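Local coordinates for protein sulfatase (Bacteroides fragilis CAG:558, PDB 6USS) that probably hydrolyses aryl sulfate esters as a calcium-binding arylsulfatase of a gut bacterium, caught here in a form with its catalytic position substituted, at residues Q274-K279 / A287-I292; V264-D269 / P330-G335; V231-T236 / M295-G300. The protein carries 1 engineered substitution. All blocks are in the same frame, centred on the assembly; numbering follows the deposited sequence.

Contact 1: Q274-K279 / A287-I292; sequences QKYIDK and AYAALI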
loop_
_atom_site.group_PDB
_atom_site.type_symbol
_atom_site.label_atom_id
_atom_site.label_comp_id
_atom_site.label_asym_id
_atom_site.label_seq_id
_atom_site.Cartn_x
_atom_site.Cartn_y
_atom_site.Cartn_z
ATOM N N GLN A 274 31.264 9.988 22.940
ATOM C CA GLN A 274 32.488 10.312 23.668
ATOM C C GLN A 274 33.409 11.214 22.858
ATOM O O GLN A 274 34.135 12.037 23.433
ATOM C CB GLN A 274 33.226 9.031 24.078
ATOM C CG GLN A 274 34.372 9.262 25.061
ATOM C CD GLN A 274 33.915 9.993 26.317
ATOM O OE1 GLN A 274 32.929 9.613 26.954
ATOM N NE2 GLN A 274 34.625 11.054 26.671
ATOM N N LYS A 275 33.393 11.089 21.531
ATOM C CA LYS A 275 34.231 11.963 20.719
ATOM C C LYS A 275 33.913 13.434 20.983
ATOM O O LYS A 275 34.825 14.261 21.126
ATOM C CB LYS A 275 34.068 11.621 19.235
ATOM C CG LYS A 275 34.838 12.581 18.312
ATOM C CD LYS A 275 34.648 12.238 16.834
ATOM C CE LYS A 275 33.186 12.254 16.424
ATOM N NZ LYS A 275 33.059 12.052 14.941
ATOM N N TYR A 276 32.625 13.780 21.079
ATOM C CA TYR A 276 32.272 15.179 21.304
ATOM C C TYR A 276 32.566 15.609 22.734
ATOM O O TYR A 276 32.937 16.767 22.970
ATOM C CB TYR A 276 30.802 15.415 20.945
ATOM C CG TYR A 276 30.567 15.269 19.468
ATOM C CD1 TYR A 276 30.989 16.260 18.591
ATOM C CD2 TYR A 276 29.965 14.126 18.939
ATOM C CE1 TYR A 276 30.799 16.138 17.233
ATOM C CE2 TYR A 276 29.770 13.989 17.555
ATOM C CZ TYR A 276 30.198 15.004 16.712
ATOM O OH TYR A 276 30.034 14.920 15.347
ATOM N N ILE A 277 32.408 14.699 23.693
ATOM C CA ILE A 277 32.823 14.991 25.058
ATOM C C ILE A 277 34.310 15.312 25.084
ATOM O O ILE A 277 34.761 16.181 25.841
ATOM C CB ILE A 277 32.477 13.813 25.995
ATOM C CG1 ILE A 277 30.961 13.607 26.092
ATOM C CG2 ILE A 277 33.016 14.060 27.384
ATOM C CD1 ILE A 277 30.256 14.637 26.971
ATOM N N ASP A 278 35.092 14.637 24.231
ATOM C CA ASP A 278 36.521 14.912 24.146
ATOM C C ASP A 278 36.804 16.217 23.408
ATOM O O ASP A 278 37.822 16.861 23.670
ATOM C CB ASP A 278 37.236 13.750 23.462
ATOM C CG ASP A 278 37.195 12.468 24.288
ATOM O OD1 ASP A 278 37.230 12.551 25.540
ATOM O OD2 ASP A 278 37.125 11.376 23.683
ATOM N N LYS A 279 35.928 16.616 22.480
ATOM C CA LYS A 279 36.045 17.918 21.831
ATOM C C LYS A 279 35.793 19.065 22.801
ATOM O O LYS A 279 36.124 20.217 22.492
ATOM C CB LYS A 279 35.044 18.026 20.677
ATOM C CG LYS A 279 35.600 17.867 19.272
ATOM C CD LYS A 279 34.441 17.897 18.274
ATOM C CE LYS A 279 34.918 17.955 16.849
ATOM N NZ LYS A 279 33.773 18.206 15.927
ATOM N N ALA A 287 25.476 14.854 23.112
ATOM C CA ALA A 287 24.420 13.973 22.620
ATOM C C ALA A 287 23.738 14.557 21.380
ATOM O O ALA A 287 23.400 13.817 20.444
ATOM C CB ALA A 287 23.399 13.686 23.721
ATOM N N TYR A 288 23.516 15.874 21.345
ATOM C CA TYR A 288 22.929 16.467 20.148
ATOM C C TYR A 288 23.850 16.266 18.948
ATOM O O TYR A 288 23.424 15.767 17.899
ATOM C CB TYR A 288 22.633 17.956 20.372
ATOM C CG TYR A 288 21.571 18.553 19.446
ATOM C CD1 TYR A 288 20.240 18.131 19.502
ATOM C CD2 TYR A 288 21.897 19.553 18.533
ATOM C CE1 TYR A 288 19.263 18.684 18.657
ATOM C CE2 TYR A 288 20.932 20.109 17.692
ATOM C CZ TYR A 288 19.618 19.666 17.758
ATOM O OH TYR A 288 18.673 20.219 16.925
ATOM N N ALA A 289 25.126 16.630 19.097
ATOM C CA ALA A 289 26.105 16.445 18.026
ATOM C C ALA A 289 26.123 15.008 17.524
ATOM O O ALA A 289 26.265 14.763 16.318
ATOM C CB ALA A 289 27.496 16.843 18.517
ATOM N N ALA A 290 25.972 14.045 18.441
ATOM C CA ALA A 290 25.995 12.643 18.059
ATOM C C ALA A 290 24.749 12.262 17.260
ATOM O O ALA A 290 24.835 11.467 16.314
ATOM C CB ALA A 290 26.155 11.774 19.305
ATOM N N LEU A 291 23.583 12.828 17.604
ATOM C CA LEU A 291 22.393 12.621 16.776
ATOM C C LEU A 291 22.609 13.172 15.374
ATOM O O LEU A 291 22.245 12.532 14.382
ATOM C CB LEU A 291 21.172 13.288 17.403
ATOM C CG LEU A 291 20.588 12.631 18.644
ATOM C CD1 LEU A 291 19.133 13.114 18.913
ATOM C CD2 LEU A 291 20.674 11.126 18.494
ATOM N N ILE A 292 23.213 14.361 15.282
ATOM C CA ILE A 292 23.459 15.003 13.995
ATOM C C ILE A 292 24.375 14.140 13.142
ATOM O O ILE A 292 24.158 13.987 11.936
ATOM C CB ILE A 292 24.034 16.417 14.212
ATOM C CG1 ILE A 292 22.925 17.385 14.655
ATOM C CG2 ILE A 292 24.752 16.916 12.973
ATOM C CD1 ILE A 292 23.443 18.660 15.291
HETATM O O HOH W 1 27.833 16.430 14.713
#
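Y276 and A289 bring the short helix 273-279 against the long helix 283-308, with their CA atoms 7.1 Å apart as the nearest pair across the two segments. The contact is essentially one ring laid on one methyl. A289 CB sits almost squarely over the centre of the Y276 ring, 3.4 Å from its centroid and only 5° off the ring normal, which makes a face-on CH-pi contact. The ring reaches this position because its CG stands opposite the carbonyl carbon and beside the backbone N (chi1 -68°). A290 adds a lighter touch, its CB lying 4.5 Å from Y276 CD2.

The phenol end is polar and buried. One water donates both to Y276 OH at 2.7 Å and to A289 O at 2.8 Å, so it bridges the hydroxyl to the backbone of the facing helix. Y276 OH also bonds to E293, one residue beyond 287-292, and E293 in turn forms a salt bridge with K275, whose ammonium has a second partner in E65. The small alanine lets the ring lie flat at this corner between the two helices, while water and E293 between them fix the phenol end and satisfy its hydroxyl inside the protein.

Contact 2: V264-D269 / P330-G335; sequences VPIDKD and PGWRDG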
loop_
_atom_site.group_PDB
_atom_site.type_symbol
_atom_site.label_atom_id
_atom_site.label_comp_id
_atom_site.label_asym_id
_atom_site.label_seq_id
_atom_site.Cartn_x
_atom_site.Cartn_y
_atom_site.Cartn_z
ATOM N N VAL A 264 13.502 14.843 20.082
ATOM C CA VAL A 264 13.701 14.456 21.478
ATOM C C VAL A 264 13.026 13.107 21.711
ATOM O O VAL A 264 12.145 12.716 20.926
ATOM C CB VAL A 264 13.182 15.527 22.453
ATOM C CG1 VAL A 264 14.029 16.796 22.333
ATOM C CG2 VAL A 264 11.661 15.792 22.279
ATOM N N PRO A 265 13.427 12.338 22.748
ATOM C CA PRO A 265 14.505 12.651 23.699
ATOM C C PRO A 265 15.877 12.441 23.063
ATOM O O PRO A 265 16.011 11.586 22.182
ATOM C CB PRO A 265 14.267 11.651 24.820
ATOM C CG PRO A 265 13.729 10.452 24.105
ATOM C CD PRO A 265 12.864 10.994 22.994
ATOM N N ILE A 266 16.881 13.192 23.507
ATOM C CA ILE A 266 18.204 13.164 22.861
ATOM C C ILE A 266 18.984 12.029 23.520
ATOM O O ILE A 266 19.823 12.229 24.402
ATOM C CB ILE A 266 18.920 14.518 22.960
ATOM C CG1 ILE A 266 17.983 15.666 22.556
ATOM C CG2 ILE A 266 20.197 14.523 22.119
ATOM C CD1 ILE A 266 17.383 15.529 21.154
ATOM N N ASP A 267 18.714 10.800 23.068
ATOM C CA ASP A 267 19.459 9.642 23.560
ATOM C C ASP A 267 20.902 9.680 23.069
ATOM O O ASP A 267 21.204 10.232 22.009
ATOM C CB ASP A 267 18.803 8.343 23.098
ATOM C CG ASP A 267 17.492 8.047 23.822
ATOM O OD1 ASP A 267 17.361 8.407 25.011
ATOM O OD2 ASP A 267 16.584 7.452 23.198
ATOM N N LYS A 268 21.798 9.073 23.841
ATOM C CA LYS A 268 23.212 9.057 23.478
ATOM C C LYS A 268 23.498 7.942 22.483
ATOM O O LYS A 268 23.127 6.785 22.702
ATOM C CB LYS A 268 24.095 8.875 24.713
ATOM C CG LYS A 268 24.262 10.137 25.548
ATOM C CD LYS A 268 24.336 9.809 27.024
ATOM C CE LYS A 268 23.922 11.003 27.867
ATOM N NZ LYS A 268 25.140 11.615 28.442
ATOM N N ASP A 269 24.160 8.294 21.390
ATOM C CA ASP A 269 24.650 7.332 20.416
ATOM C C ASP A 269 26.114 7.074 20.742
ATOM O O ASP A 269 26.979 7.916 20.467
ATOM C CB ASP A 269 24.461 7.869 18.998
ATOM C CG ASP A 269 24.733 6.823 17.921
ATOM O OD1 ASP A 269 25.396 5.797 18.203
ATOM O OD2 ASP A 269 24.281 7.034 16.777
ATOM N N PRO A 330 15.710 23.972 28.259
ATOM C CA PRO A 330 17.085 23.897 28.782
ATOM C C PRO A 330 17.469 22.516 29.278
ATOM O O PRO A 330 18.664 22.237 29.414
ATOM C CB PRO A 330 17.085 24.920 29.929
ATOM C CG PRO A 330 15.746 25.640 29.849
ATOM C CD PRO A 330 14.815 24.726 29.151
ATOM N N GLY A 331 16.503 21.651 29.571
ATOM C CA GLY A 331 16.807 20.268 29.894
ATOM C C GLY A 331 17.336 19.443 28.732
ATOM O O GLY A 331 17.840 18.341 28.958
ATOM N N TRP A 332 17.247 19.938 27.503
ATOM C CA TRP A 332 17.839 19.221 26.385
ATOM C C TRP A 332 19.028 19.932 25.764
ATOM O O TRP A 332 19.885 19.265 25.182
ATOM C CB TRP A 332 16.794 18.954 25.298
ATOM C CG TRP A 332 15.786 17.920 25.687
ATOM C CD1 TRP A 332 14.424 18.072 25.725
ATOM C CD2 TRP A 332 16.049 16.559 26.085
ATOM N NE1 TRP A 332 13.823 16.888 26.114
ATOM C CE2 TRP A 332 14.795 15.950 26.349
ATOM C CE3 TRP A 332 17.215 15.799 26.244
ATOM C CZ2 TRP A 332 14.681 14.618 26.761
ATOM C CZ3 TRP A 332 17.101 14.474 26.655
ATOM C CH2 TRP A 332 15.840 13.898 26.909
ATOM N N ARG A 333 19.117 21.255 25.881
ATOM C CA ARG A 333 20.173 22.003 25.209
ATOM C C ARG A 333 20.825 22.977 26.176
ATOM O O ARG A 333 20.148 23.585 27.014
ATOM C CB ARG A 333 19.643 22.776 23.986
ATOM C CG ARG A 333 18.829 21.941 22.991
ATOM C CD ARG A 333 19.692 20.915 22.272
ATOM N NE ARG A 333 20.864 21.521 21.644
ATOM C CZ ARG A 333 20.854 22.194 20.493
ATOM N NH1 ARG A 333 19.723 22.361 19.803
ATOM N NH2 ARG A 333 21.993 22.701 20.028
ATOM N N ASP A 334 22.148 23.104 26.060
ATOM C CA ASP A 334 22.909 24.133 26.748
ATOM C C ASP A 334 23.096 25.322 25.809
ATOM O O ASP A 334 22.644 25.316 24.658
ATOM C CB ASP A 334 24.252 23.586 27.242
ATOM C CG ASP A 334 24.107 22.678 28.466
ATOM O OD1 ASP A 334 23.322 23.016 29.386
ATOM O OD2 ASP A 334 24.771 21.623 28.512
ATOM N N GLY A 335 23.772 26.353 26.312
ATOM C CA GLY A 335 23.840 27.638 25.647
ATOM C C GLY A 335 22.656 28.531 25.987
ATOM O O GLY A 335 21.628 28.091 26.503
#
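W332 spreads its indole across V264, P265 and I266, three consecutive residues that lie over one and the same face. V264 CG1 lies over the five-membered ring, 3.8 Å from its centroid and 17° off the normal, a CH-pi contact whose closest carbon is W332 CD1 at 3.6 Å. At the far end of the indole, P265 CB touches CH2 at 3.4 Å. Beside P265 the backbone takes over: I266 N stands 3.4 Å from W332 CZ3, above the same face that V264 covers. The I266 side chain then comes in obliquely, its CG1 3.8 Å from W332 CE3.

The shape of 264-266 makes this surface possible. The peptide bond between V264 and P265 is cis, and I266 is the centre of an inverse gamma turn, with a weak bond from D267 N to P265 O at 3.0 Å. Both loops follow parallel strands, 253-258 and 315-321, that flank strand 35-41 in the central sheet of the alkaline phosphatase-like sulfatase fold. The second of these strands leads straight into the calcium ligands D322 and N323. The side chain of V264 lies about 6 Å from that of D43, another calcium ligand, and about 10 Å from the ion, so the V264 end of the packing lies near the metal centre, without touching the ion.

Farther out, helix 283-308 supports both loops. I266 packs on A287 and L291 of that helix. R333, next to the tryptophan, forms a salt bridge with E285 and a cation-pi contact with Y288, while the backbone N of D334 bonds to the same E285 carboxylate. On the other loop, D267 accepts a hydrogen bond from the backbone N of Y198.

Contact 3: V231-T236 / M295-G300; sequences VSEALT and MDKSLG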
loop_
_atom_site.group_PDB
_atom_site.type_symbol
_atom_site.label_atom_id
_atom_site.label_comp_id
_atom_site.label_asym_id
_atom_site.label_seq_id
_atom_site.Cartn_x
_atom_site.Cartn_y
_atom_site.Cartn_z
ATOM N N VAL A 231 18.410 3.748 16.217
ATOM C CA VAL A 231 17.251 3.657 15.320
ATOM C C VAL A 231 17.567 4.237 13.943
ATOM O O VAL A 231 17.102 3.714 12.918
ATOM C CB VAL A 231 15.999 4.311 15.945
ATOM C CG1 VAL A 231 16.090 5.815 15.960
ATOM C CG2 VAL A 231 14.760 3.879 15.164
ATOM N N SER A 232 18.362 5.317 13.890
ATOM C CA SER A 232 18.795 5.872 12.608
ATOM C C SER A 232 19.590 4.867 11.799
ATOM O O SER A 232 19.564 4.913 10.563
ATOM C CB SER A 232 19.641 7.134 12.832
ATOM O OG SER A 232 19.074 7.950 13.841
ATOM N N GLU A 233 20.332 3.984 12.477
ATOM C CA GLU A 233 21.040 2.909 11.788
ATOM C C GLU A 233 20.056 1.863 11.280
ATOM O O GLU A 233 20.125 1.443 10.112
ATOM C CB GLU A 233 22.076 2.273 12.725
ATOM C CG GLU A 233 22.983 1.198 12.098
ATOM C CD GLU A 233 23.767 1.692 10.876
ATOM O OE1 GLU A 233 24.141 2.888 10.819
ATOM O OE2 GLU A 233 24.012 0.882 9.954
ATOM N N ALA A 234 19.115 1.450 12.139
ATOM C CA ALA A 234 18.091 0.497 11.727
ATOM C C ALA A 234 17.324 1.004 10.515
ATOM O O ALA A 234 17.061 0.247 9.569
ATOM C CB ALA A 234 17.125 0.223 12.880
ATOM N N LEU A 235 16.955 2.282 10.525
ATOM C CA LEU A 235 16.209 2.840 9.406
ATOM C C LEU A 235 17.025 2.782 8.125
ATOM O O LEU A 235 16.492 2.453 7.057
ATOM C CB LEU A 235 15.789 4.282 9.718
ATOM C CG LEU A 235 14.755 4.443 10.835
ATOM C CD1 LEU A 235 14.364 5.911 11.036
ATOM C CD2 LEU A 235 13.528 3.581 10.521
ATOM N N THR A 236 18.324 3.087 8.215
ATOM C CA THR A 236 19.181 3.042 7.034
ATOM C C THR A 236 19.312 1.622 6.483
ATOM O O THR A 236 19.257 1.420 5.266
ATOM C CB THR A 236 20.555 3.626 7.363
ATOM O OG1 THR A 236 20.383 4.884 8.029
ATOM C CG2 THR A 236 21.349 3.833 6.095
ATOM N N MET A 295 22.615 10.877 11.822
ATOM C CA MET A 295 21.823 11.261 10.661
ATOM C C MET A 295 22.709 11.352 9.427
ATOM O O MET A 295 22.390 10.795 8.374
ATOM C CB MET A 295 21.122 12.597 10.924
ATOM C CG MET A 295 20.428 13.187 9.699
ATOM S SD MET A 295 21.519 14.217 8.682
ATOM C CE MET A 295 21.862 15.567 9.793
ATOM N N ASP A 296 23.840 12.050 9.549
ATOM C CA ASP A 296 24.734 12.235 8.416
ATOM C C ASP A 296 25.352 10.913 7.953
ATOM O O ASP A 296 25.636 10.746 6.758
ATOM C CB ASP A 296 25.823 13.245 8.779
ATOM C CG ASP A 296 26.697 13.617 7.583
ATOM O OD1 ASP A 296 26.308 14.534 6.810
ATOM O OD2 ASP A 296 27.775 13.003 7.421
ATOM N N LYS A 297 25.581 9.971 8.879
ATOM C CA LYS A 297 26.076 8.658 8.480
ATOM C C LYS A 297 25.056 7.946 7.614
ATOM O O LYS A 297 25.413 7.266 6.643
ATOM C CB LYS A 297 26.400 7.810 9.707
ATOM C CG LYS A 297 26.811 6.379 9.385
ATOM C CD LYS A 297 26.897 5.533 10.660
ATOM C CE LYS A 297 27.366 4.100 10.385
ATOM N NZ LYS A 297 26.481 3.338 9.474
ATOM N N SER A 298 23.773 8.100 7.954
ATOM C CA SER A 298 22.712 7.540 7.127
ATOM C C SER A 298 22.752 8.125 5.710
ATOM O O SER A 298 22.653 7.386 4.717
ATOM C CB SER A 298 21.362 7.780 7.805
ATOM O OG SER A 298 20.272 7.405 6.977
ATOM N N LEU A 299 22.910 9.455 5.599
ATOM C CA LEU A 299 22.986 10.089 4.286
ATOM C C LEU A 299 24.151 9.526 3.488
ATOM O O LEU A 299 24.009 9.187 2.307
ATOM C CB LEU A 299 23.123 11.602 4.426
ATOM C CG LEU A 299 23.279 12.398 3.119
ATOM C CD1 LEU A 299 21.960 12.516 2.353
ATOM C CD2 LEU A 299 23.850 13.760 3.390
ATOM N N GLY A 300 25.319 9.427 4.124
ATOM C CA GLY A 300 26.457 8.819 3.460
ATOM C C GLY A 300 26.184 7.395 3.013
ATOM O O GLY A 300 26.578 6.998 1.916
#
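E233 and K297 supply the charged part of this contact, between helices 231-247 and 283-308, whose segments run nearly parallel (15°) with axes 9.3 Å apart. K297 NZ reaches E233 OE1 at 2.7 Å, arriving on the syn side of the carboxylate, 28° out of its plane. K297 runs extended and bends only at its last torsion (chi4 -60°), bringing NZ onto E233 OE1; the two side chains meet at a slant. Both ions have second partners: R271 also pairs with E233 OE1, and D301 with K297 NZ.

The hydroxyl bonds lie deeper. T236 OG1 and S298 OG are 2.7 Å apart, and S298 OG also bonds to H259 NE2. T236 OG1 donates to S232 O one turn back, again at 2.7 Å. That carbonyl also receives T236 N at 3.2 Å.

On the sheet side M295 and L299 pack on F39 of strand 35-41, which S298 also touches.

The helices thus meet through polar groups rather than interlocked hydrocarbon. S232 O accepts two bonds, and the hydroxyls of T236 and S298 with H259 form a buried polar cluster that probably satisfies these oxygens, while alternating charges probably balance one another at the less buried edge.

From the N terminus, helix 231-247 comes first, and contact 3 holds its opening turns to 295-300, closing a span that contains strand 253-258 and the loop after it. Contact 2 starts in that loop and ends after strand 315-321, so contacts 2 and 3 cross along the chain. Contact 1 closes the short turn between helices 273-279 and 283-308 and falls within both larger spans. Helix 283-308 serves contacts 1 and 3 directly, through adjoining segments of the helix. It also packs against both loops of contact 2. Together they tie three helices to one another and to loops near the calcium site.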